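Local coordinates for DUF5636 domain-containing protein (Legionella pneumophila subsp. pneumophila str. Philadelphia 1, PDB 4RD8) that is of unknown function but belongs to the DUF5636 family and folds into a mainly helical, strand-free domain, at residues I79-M92 / L129-K143. The protein carries 3 engineered substitutions. Sequence-based numbering, arbitrary orientation. Where two conformers were deposited one is given.
Sequences IQEILTEAGFREGM and LTHAIQWCLIILKRK. Unlike the reference sequence in segment 129-143: R142 (reference Gln).
C136 SG sits between I79 and I82, 3.7 Å from I79 CG2 and 3.9 Å from I82 CG2, where the two helices come nearest. One turn on, I139 fills the next gap: its CG2 meets I82 CG2, while CD1 lies against both L83 CD2 and A86 CB, at 3.5 Å from the latter, tighter than usual for two carbons. With CG1 anti to the carbonyl carbon (chi1 -62°), I139 sends its branches to different partners. At the other end, the I79 CD1 methyl lies 4.0 Å from both L129 CD1 and I133 CG1. Selenomethionine M92, bent at chi3, returns to the same helix from beyond the turn; its SE rests 3.7 Å from A132 CB and its CE on the L129 methyls.

The axes of segments 79-85 and 130-143 cross at 55° and approach to 9.4 Å, near the middle of this all-helical domain. A Schellman motif ends helix 69-85, F88 N bonding to L83 O and G87 N to T84 O. This reversal brings the F88 ring back under L83, whose CD2 stands over the ring centre, and places F88 CZ over one face of W135, offset toward the rim; the F88 plane lies oblique to the five-membered ring of W135, at 58°. I138 CD1 lies over the opposite face of W135, also offset, and Y162 of helix 157-162 meets both rings. On the exposed margin, K143 NZ forms a salt bridge with E85 OE1 at 3.2 Å, its hydrogen bond weak. Farther out, D118 accepts the backbone N-H groups of T130 and H131 at the start of helix 130-144.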
ATOM      1  N   ILE A  79       0.981   7.055   8.585  1.00 23.82           N
ATOM      2  CA  ILE A  79       0.423   6.075   7.655  1.00 21.88           C
ATOM      3  C   ILE A  79      -1.082   5.879   7.909  1.00 22.96           C
ATOM      4  O   ILE A  79      -1.887   5.899   6.965  1.00 22.78           O
ATOM      5  CB  ILE A  79       1.185   4.727   7.739  1.00 27.20           C
ATOM      6  CG1 ILE A  79       2.572   4.872   7.075  1.00 21.93           C
ATOM      7  CG2 ILE A  79       0.376   3.602   7.101  1.00 24.36           C
ATOM      8  CD1 ILE A  79       3.571   3.774   7.446  1.00 26.78           C
ATOM      9  N   GLN A  80      -1.467   5.723   9.178  1.00 24.09           N
ATOM     10  CA  GLN A  80      -2.881   5.546   9.514  1.00 25.91           C
ATOM     11  C   GLN A  80      -3.744   6.750   9.118  1.00 27.62           C
ATOM     12  O   GLN A  80      -4.880   6.579   8.671  1.00 30.91           O
ATOM     13  CB  GLN A  80      -3.089   5.242  11.004  1.00 29.52           C
ATOM     14  CG  GLN A  80      -4.553   4.938  11.326  1.00 41.02           C
ATOM     15  CD  GLN A  80      -5.094   3.758  10.509  1.00 47.22           C
ATOM     16  OE1 GLN A  80      -4.687   2.616  10.722  1.00 62.74           O
ATOM     17  NE2 GLN A  80      -5.995   4.034   9.562  1.00 32.24           N
ATOM     18  N   GLU A  81      -3.221   7.961   9.296  1.00 28.38           N
ATOM     19  CA  GLU A  81      -3.986   9.154   8.930  1.00 29.85           C
ATOM     20  C   GLU A  81      -4.267   9.201   7.426  1.00 30.97           C
ATOM     21  O   GLU A  81      -5.385   9.511   7.005  1.00 27.16           O
ATOM     22  CB  GLU A  81      -3.281  10.429   9.410  1.00 29.29           C
ATOM     23  CG  GLU A  81      -3.231  10.541  10.931  1.00 33.76           C
ATOM     24  CD  GLU A  81      -2.299  11.630  11.424  1.00 45.23           C
ATOM     25  OE1 GLU A  81      -1.854  12.476  10.613  1.00 46.43           O
ATOM     26  OE2 GLU A  81      -2.012  11.641  12.641  1.00 47.78           O
ATOM     27  N   ILE A  82      -3.254   8.878   6.622  1.00 22.85           N
ATOM     28  CA  ILE A  82      -3.423   8.838   5.173  1.00 21.95           C
ATOM     29  C   ILE A  82      -4.462   7.789   4.797  1.00 24.85           C
ATOM     30  O   ILE A  82      -5.337   8.033   3.970  1.00 25.05           O
ATOM     31  CB  ILE A  82      -2.083   8.545   4.467  1.00 21.05           C
ATOM     32  CG1 ILE A  82      -1.139   9.735   4.671  1.00 24.88           C
ATOM     33  CG2 ILE A  82      -2.306   8.285   2.979  1.00 22.40           C
ATOM     34  CD1 ILE A  82       0.313   9.446   4.313  1.00 24.80           C
ATOM     35  N   LEU A  83      -4.372   6.622   5.424  1.00 21.40           N
ATOM     36  CA  LEU A  83      -5.307   5.537   5.145  1.00 19.68           C
ATOM     37  C   LEU A  83      -6.718   5.900   5.558  1.00 20.29           C
ATOM     38  O   LEU A  83      -7.665   5.640   4.827  1.00 19.45           O
ATOM     39  CB  LEU A  83      -4.886   4.247   5.856  1.00 17.60           C
ATOM     40  CG  LEU A  83      -3.610   3.607   5.307  1.00 20.20           C
ATOM     41  CD1 LEU A  83      -3.276   2.385   6.161  1.00 21.47           C
ATOM     42  CD2 LEU A  83      -3.791   3.226   3.841  1.00 21.64           C
ATOM     43  N   THR A  84      -6.859   6.499   6.732  1.00 22.43           N
ATOM     44  CA  THR A  84      -8.173   6.909   7.207  1.00 23.31           C
ATOM     45  C   THR A  84      -8.854   7.894   6.250  1.00 23.64           C
ATOM     46  O   THR A  84     -10.050   7.770   5.968  1.00 26.45           O
ATOM     47  CB  THR A  84      -8.083   7.511   8.603  1.00 28.59           C
ATOM     48  OG1 THR A  84      -7.546   6.520   9.489  1.00 27.81           O
ATOM     49  CG2 THR A  84      -9.466   7.929   9.088  1.00 28.67           C
ATOM     50  N   GLU A  85      -8.083   8.857   5.748  1.00 23.14           N
ATOM     51  CA  GLU A  85      -8.573   9.826   4.767  1.00 23.82           C
ATOM     52  C   GLU A  85      -9.164   9.153   3.537  1.00 25.18           C
ATOM     53  O   GLU A  85     -10.065   9.708   2.898  1.00 25.70           O
ATOM     54  CB  GLU A  85      -7.441  10.749   4.305  1.00 28.70           C
ATOM     55  CG  GLU A  85      -7.128  11.899   5.217  1.00 42.52           C
ATOM     56  CD  GLU A  85      -6.186  12.891   4.562  1.00 47.58           C
ATOM     57  OE1 GLU A  85      -6.244  13.042   3.314  1.00 43.07           O
ATOM     58  OE2 GLU A  85      -5.386  13.512   5.293  1.00 45.76           O
ATOM     59  N   ALA A  86      -8.636   7.973   3.208  1.00 19.41           N
ATOM     60  CA  ALA A  86      -9.064   7.218   2.034  1.00 23.19           C
ATOM     61  C   ALA A  86     -10.181   6.222   2.334  1.00 22.77           C
ATOM     62  O   ALA A  86     -10.554   5.422   1.468  1.00 21.78           O
ATOM     63  CB  ALA A  86      -7.883   6.490   1.397  1.00 20.87           C
ATOM     64  N   GLY A  87     -10.700   6.242   3.561  1.00 20.08           N
ATOM     65  CA  GLY A  87     -11.819   5.377   3.900  1.00 20.48           C
ATOM     66  C   GLY A  87     -11.460   4.052   4.540  1.00 19.21           C
ATOM     67  O   GLY A  87     -12.333   3.216   4.771  1.00 20.23           O
ATOM     68  N   PHE A  88     -10.184   3.844   4.846  1.00 18.21           N
ATOM     69  CA  PHE A  88      -9.796   2.636   5.565  1.00 16.67           C
ATOM     70  C   PHE A  88     -10.278   2.695   7.020  1.00 19.14           C
ATOM     71  O   PHE A  88     -10.532   3.776   7.565  1.00 19.19           O
ATOM     72  CB  PHE A  88      -8.278   2.443   5.539  1.00 16.26           C
ATOM     73  CG  PHE A  88      -7.740   2.028   4.195  1.00 16.65           C
ATOM     74  CD1 PHE A  88      -7.649   2.943   3.153  1.00 17.87           C
ATOM     75  CD2 PHE A  88      -7.326   0.727   3.976  1.00 18.82           C
ATOM     76  CE1 PHE A  88      -7.150   2.554   1.914  1.00 19.30           C
ATOM     77  CE2 PHE A  88      -6.826   0.330   2.745  1.00 18.07           C
ATOM     78  CZ  PHE A  88      -6.736   1.259   1.710  1.00 18.78           C
ATOM     79  N   ARG A  89     -10.404   1.528   7.650  1.00 17.96           N
ATOM     80  CA  ARG A  89     -10.691   1.495   9.079  1.00 17.93           C
ATOM     81  C   ARG A  89      -9.553   2.183   9.813  1.00 20.10           C
ATOM     82  O   ARG A  89      -8.394   2.083   9.396  1.00 21.41           O
ATOM     83  CB  ARG A  89     -10.791   0.056   9.575  1.00 16.34           C
ATOM     84  CG  ARG A  89     -11.840  -0.767   8.854  1.00 17.97           C
ATOM     85  CD  ARG A  89     -13.201  -0.697   9.535  1.00 22.38           C
ATOM     86  NE  ARG A  89     -14.158  -1.548   8.823  1.00 20.47           N
ATOM     87  CZ  ARG A  89     -15.323  -1.957   9.307  1.00 22.03           C
ATOM     88  NH1 ARG A  89     -15.709  -1.628  10.538  1.00 17.43           N
ATOM     89  NH2 ARG A  89     -16.103  -2.718   8.546  1.00 22.34           N
ATOM     90  N   GLU A  90      -9.879   2.854  10.908  1.00 20.63           N
ATOM     91  CA  GLU A  90      -8.863   3.518  11.713  0.59 23.82           C
ATOM     92  C   GLU A  90      -8.188   2.527  12.655  1.00 29.09           C
ATOM     93  O   GLU A  90      -8.783   2.043  13.622  1.00 32.34           O
ATOM     94  CB  GLU A  90      -9.458   4.672  12.512  0.59 26.56           C
ATOM     95  CG  GLU A  90      -8.418   5.499  13.256  0.59 27.01           C
ATOM     96  CD  GLU A  90      -8.942   6.863  13.634  0.59 31.52           C
ATOM     97  OE1 GLU A  90     -10.133   6.959  14.003  0.59 38.49           O
ATOM     98  OE2 GLU A  90      -8.169   7.842  13.550  0.59 32.18           O
ATOM     99  N   GLY A  91      -6.937   2.214  12.361  1.00 32.93           N
ATOM    100  CA  GLY A  91      -6.208   1.244  13.154  1.00 33.28           C
ATOM    101  C   GLY A  91      -5.771   0.071  12.299  1.00 21.38           C
ATOM    102  O   GLY A  91      -6.606  -0.704  11.841  1.00 27.40           O
HETATM  103  N   MSE A  92      -4.464  -0.031  12.064  1.00 26.95           N
HETATM  104  CA  MSE A  92      -3.907  -1.176  11.350  1.00 20.81           C
HETATM  105  C   MSE A  92      -3.914  -2.384  12.301  1.00 25.77           C
HETATM  106  O   MSE A  92      -3.612  -2.237  13.492  1.00 24.31           O
HETATM  107  CB  MSE A  92      -2.473  -0.873  10.872  1.00 21.97           C
HETATM  108  CG  MSE A  92      -2.350   0.236   9.813  1.00 30.32           C
HETATM  109 SE   MSE A  92      -0.557   0.349   9.050  0.45 34.49          SE
HETATM  110  CE  MSE A  92       0.435   0.764  10.679  1.00 64.13           C
ATOM    111  N   LEU A 129       5.425  -2.849   7.072  1.00 22.71           N
ATOM    112  CA  LEU A 129       4.267  -2.052   6.687  1.00 22.23           C
ATOM    113  C   LEU A 129       4.331  -1.686   5.219  1.00 22.08           C
ATOM    114  O   LEU A 129       3.854  -0.621   4.829  1.00 22.56           O
ATOM    115  CB  LEU A 129       4.218  -0.755   7.504  1.00 26.23           C
ATOM    116  CG  LEU A 129       4.199  -0.884   9.027  1.00 38.25           C
ATOM    117  CD1 LEU A 129       4.236   0.493   9.668  1.00 45.99           C
ATOM    118  CD2 LEU A 129       2.978  -1.646   9.482  1.00 32.54           C
ATOM    119  N   THR A 130       4.936  -2.542   4.403  1.00 18.27           N
ATOM    120  CA  THR A 130       5.144  -2.170   3.004  1.00 22.35           C
ATOM    121  C   THR A 130       3.824  -2.054   2.239  1.00 20.01           C
ATOM    122  O   THR A 130       3.666  -1.154   1.427  1.00 20.44           O
ATOM    123  CB  THR A 130       6.119  -3.121   2.276  1.00 24.38           C
ATOM    124  OG1 THR A 130       7.359  -3.164   2.989  1.00 28.13           O
ATOM    125  CG2 THR A 130       6.395  -2.617   0.863  1.00 23.87           C
ATOM    126  N   HIS A 131       2.874  -2.949   2.487  1.00 21.75           N
ATOM    127  CA  HIS A 131       1.580  -2.835   1.814  1.00 18.31           C
ATOM    128  C   HIS A 131       0.866  -1.555   2.245  1.00 19.12           C
ATOM    129  O   HIS A 131       0.246  -0.875   1.425  1.00 19.92           O
ATOM    130  CB  HIS A 131       0.695  -4.058   2.085  1.00 19.47           C
ATOM    131  CG  HIS A 131       1.158  -5.306   1.407  1.00 20.68           C
ATOM    132  ND1 HIS A 131       1.613  -5.328   0.099  1.00 20.30           N
ATOM    133  CD2 HIS A 131       1.216  -6.589   1.845  1.00 22.83           C
ATOM    134  CE1 HIS A 131       1.935  -6.570  -0.228  1.00 21.06           C
ATOM    135  NE2 HIS A 131       1.710  -7.348   0.811  1.00 20.26           N
ATOM    136  N   ALA A 132       0.960  -1.218   3.531  1.00 18.36           N
ATOM    137  CA  ALA A 132       0.394   0.039   4.012  1.00 19.28           C
ATOM    138  C   ALA A 132       1.018   1.213   3.276  1.00 21.75           C
ATOM    139  O   ALA A 132       0.322   2.155   2.890  1.00 19.80           O
ATOM    140  CB  ALA A 132       0.603   0.181   5.521  1.00 19.74           C
ATOM    141  N   ILE A 133       2.333   1.152   3.078  1.00 17.77           N
ATOM    142  CA  ILE A 133       3.038   2.200   2.342  1.00 20.80           C
ATOM    143  C   ILE A 133       2.622   2.271   0.865  1.00 21.71           C
ATOM    144  O   ILE A 133       2.443   3.370   0.332  1.00 23.11           O
ATOM    145  CB  ILE A 133       4.573   2.081   2.497  1.00 23.95           C
ATOM    146  CG1 ILE A 133       4.965   2.378   3.947  1.00 23.21           C
ATOM    147  CG2 ILE A 133       5.281   3.052   1.573  1.00 21.09           C
ATOM    148  CD1 ILE A 133       6.426   2.115   4.263  1.00 27.93           C
ATOM    149  N   GLN A 134       2.457   1.120   0.208  1.00 21.99           N
ATOM    150  CA  GLN A 134       1.949   1.109  -1.171  1.00 22.74           C
ATOM    151  C   GLN A 134       0.648   1.883  -1.267  1.00 22.47           C
ATOM    152  O   GLN A 134       0.486   2.735  -2.145  1.00 21.72           O
ATOM    153  CB  GLN A 134       1.728  -0.321  -1.678  1.00 15.99           C
ATOM    154  CG  GLN A 134       3.011  -1.026  -2.077  1.00 20.05           C
ATOM    155  CD  GLN A 134       2.826  -2.529  -2.163  1.00 19.07           C
ATOM    156  OE1 GLN A 134       2.109  -3.119  -1.348  1.00 23.16           O
ATOM    157  NE2 GLN A 134       3.461  -3.154  -3.147  1.00 21.63           N
ATOM    158  N   TRP A 135      -0.268   1.589  -0.353  1.00 18.35           N
ATOM    159  CA  TRP A 135      -1.542   2.288  -0.338  1.00 16.55           C
ATOM    160  C   TRP A 135      -1.395   3.776  -0.050  1.00 20.31           C
ATOM    161  O   TRP A 135      -2.052   4.594  -0.694  1.00 19.32           O
ATOM    162  CB  TRP A 135      -2.573   1.561   0.554  1.00 17.13           C
ATOM    163  CG  TRP A 135      -3.085   0.392  -0.217  1.00 17.61           C
ATOM    164  CD1 TRP A 135      -2.660  -0.901  -0.136  1.00 19.61           C
ATOM    165  CD2 TRP A 135      -4.044   0.442  -1.287  1.00 21.80           C
ATOM    166  NE1 TRP A 135      -3.330  -1.671  -1.065  1.00 22.02           N
ATOM    167  CE2 TRP A 135      -4.172  -0.871  -1.786  1.00 20.51           C
ATOM    168  CE3 TRP A 135      -4.805   1.466  -1.858  1.00 22.59           C
ATOM    169  CZ2 TRP A 135      -5.056  -1.187  -2.827  1.00 21.23           C
ATOM    170  CZ3 TRP A 135      -5.677   1.150  -2.893  1.00 20.57           C
ATOM    171  CH2 TRP A 135      -5.791  -0.169  -3.369  1.00 20.47           C
ATOM    172  N   CYS A 136      -0.511   4.145   0.875  1.00 18.28           N
ATOM    173  CA  CYS A 136      -0.257   5.567   1.099  1.00 16.72           C
ATOM    174  C   CYS A 136       0.249   6.253  -0.171  1.00 20.06           C
ATOM    175  O   CYS A 136      -0.111   7.386  -0.430  1.00 20.58           O
ATOM    176  CB  CYS A 136       0.730   5.809   2.249  1.00 19.25           C
ATOM    177  SG  CYS A 136       0.068   5.375   3.863  1.00 24.03           S
ATOM    178  N   LEU A 137       1.096   5.576  -0.948  1.00 21.94           N
ATOM    179  CA  LEU A 137       1.621   6.182  -2.178  1.00 21.67           C
ATOM    180  C   LEU A 137       0.489   6.413  -3.192  1.00 21.01           C
ATOM    181  O   LEU A 137       0.405   7.474  -3.821  1.00 22.53           O
ATOM    182  CB  LEU A 137       2.733   5.312  -2.785  1.00 22.49           C
ATOM    183  CG  LEU A 137       3.980   5.145  -1.902  1.00 23.25           C
ATOM    184  CD1 LEU A 137       4.937   4.137  -2.533  1.00 32.57           C
ATOM    185  CD2 LEU A 137       4.694   6.488  -1.684  1.00 26.36           C
ATOM    186  N   ILE A 138      -0.366   5.410  -3.344  1.00 23.49           N
ATOM    187  CA  ILE A 138      -1.557   5.505  -4.186  1.00 22.30           C
ATOM    188  C   ILE A 138      -2.466   6.657  -3.756  1.00 22.37           C
ATOM    189  O   ILE A 138      -2.904   7.454  -4.594  1.00 23.54           O
ATOM    190  CB  ILE A 138      -2.335   4.186  -4.152  1.00 21.94           C
ATOM    191  CG1 ILE A 138      -1.589   3.142  -4.971  1.00 20.85           C
ATOM    192  CG2 ILE A 138      -3.751   4.352  -4.712  1.00 18.46           C
ATOM    193  CD1 ILE A 138      -1.919   1.732  -4.531  1.00 18.28           C
ATOM    194  N   ILE A 139      -2.733   6.753  -2.457  1.00 21.92           N
ATOM    195  CA  ILE A 139      -3.583   7.820  -1.927  1.00 19.56           C
ATOM    196  C   ILE A 139      -2.955   9.196  -2.119  1.00 24.53           C
ATOM    197  O   ILE A 139      -3.622  10.114  -2.571  1.00 22.78           O
ATOM    198  CB  ILE A 139      -3.916   7.591  -0.439  1.00 20.58           C
ATOM    199  CG1 ILE A 139      -4.698   6.287  -0.291  1.00 20.38           C
ATOM    200  CG2 ILE A 139      -4.693   8.779   0.146  1.00 21.19           C
ATOM    201  CD1 ILE A 139      -4.543   5.624   1.091  1.00 19.66           C
ATOM    202  N   LEU A 140      -1.676   9.344  -1.772  1.00 22.91           N
ATOM    203  CA  LEU A 140      -0.972  10.607  -2.007  1.00 22.93           C
ATOM    204  C   LEU A 140      -0.942  10.995  -3.486  1.00 27.00           C
ATOM    205  O   LEU A 140      -1.069  12.169  -3.820  1.00 26.98           O
ATOM    206  CB  LEU A 140       0.454  10.556  -1.446  1.00 25.70           C
ATOM    207  CG  LEU A 140       0.568  10.450   0.082  1.00 25.54           C
ATOM    208  CD1 LEU A 140       2.016  10.165   0.480  1.00 27.90           C
ATOM    209  CD2 LEU A 140       0.099  11.731   0.753  1.00 29.42           C
ATOM    210  N   LYS A 141      -0.779  10.016  -4.373  1.00 23.22           N
ATOM    211  CA  LYS A 141      -0.801  10.320  -5.803  1.00 24.24           C
ATOM    212  C   LYS A 141      -2.158  10.914  -6.191  1.00 24.52           C
ATOM    213  O   LYS A 141      -2.217  11.942  -6.862  1.00 28.78           O
ATOM    214  CB  LYS A 141      -0.506   9.065  -6.634  1.00 25.19           C
ATOM    215  CG  LYS A 141      -0.536   9.280  -8.147  1.00 26.56           C
ATOM    216  CD  LYS A 141       0.466  10.313  -8.604  1.00 26.75           C
ATOM    217  CE  LYS A 141       0.547  10.335 -10.128  1.00 27.93           C
ATOM    218  NZ  LYS A 141       1.595  11.266 -10.610  1.00 27.25           N
ATOM    219  N   ARG A 142      -3.240  10.285  -5.738  1.00 22.53           N
ATOM    220  CA  ARG A 142      -4.586  10.770  -6.080  1.00 21.38           C
ATOM    221  C   ARG A 142      -4.851  12.168  -5.515  1.00 26.03           C
ATOM    222  O   ARG A 142      -5.499  12.998  -6.168  1.00 26.91           O
ATOM    223  CB  ARG A 142      -5.657   9.763  -5.630  1.00 24.47           C
ATOM    224  CG  ARG A 142      -7.082  10.134  -6.054  1.00 26.64           C
ATOM    225  CD  ARG A 142      -7.738  11.003  -5.004  1.00 27.25           C
ATOM    226  NE  ARG A 142      -8.980  11.636  -5.449  1.00 28.76           N
ATOM    227  CZ  ARG A 142      -9.110  12.916  -5.780  1.00 28.97           C
ATOM    228  NH1 ARG A 142      -8.062  13.737  -5.759  1.00 26.99           N
ATOM    229  NH2 ARG A 142     -10.300  13.379  -6.144  1.00 27.10           N
ATOM    230  N   LYS A 143      -4.354  12.437  -4.311  1.00 26.39           N
ATOM    231  CA  LYS A 143      -4.502  13.771  -3.732  1.00 28.80           C
ATOM    232  C   LYS A 143      -3.761  14.812  -4.559  1.00 30.84           C
ATOM    233  O   LYS A 143      -4.207  15.956  -4.682  1.00 31.53           O
ATOM    234  CB  LYS A 143      -4.035  13.796  -2.270  1.00 25.29           C
ATOM    235  CG  LYS A 143      -4.872  12.924  -1.337  1.00 28.75           C
ATOM    236  CD  LYS A 143      -4.366  13.012   0.097  1.00 32.43           C
ATOM    237  CE  LYS A 143      -4.593  14.400   0.677  1.00 42.15           C
ATOM    238  NZ  LYS A 143      -3.807  14.620   1.930  1.00 49.38           N
TER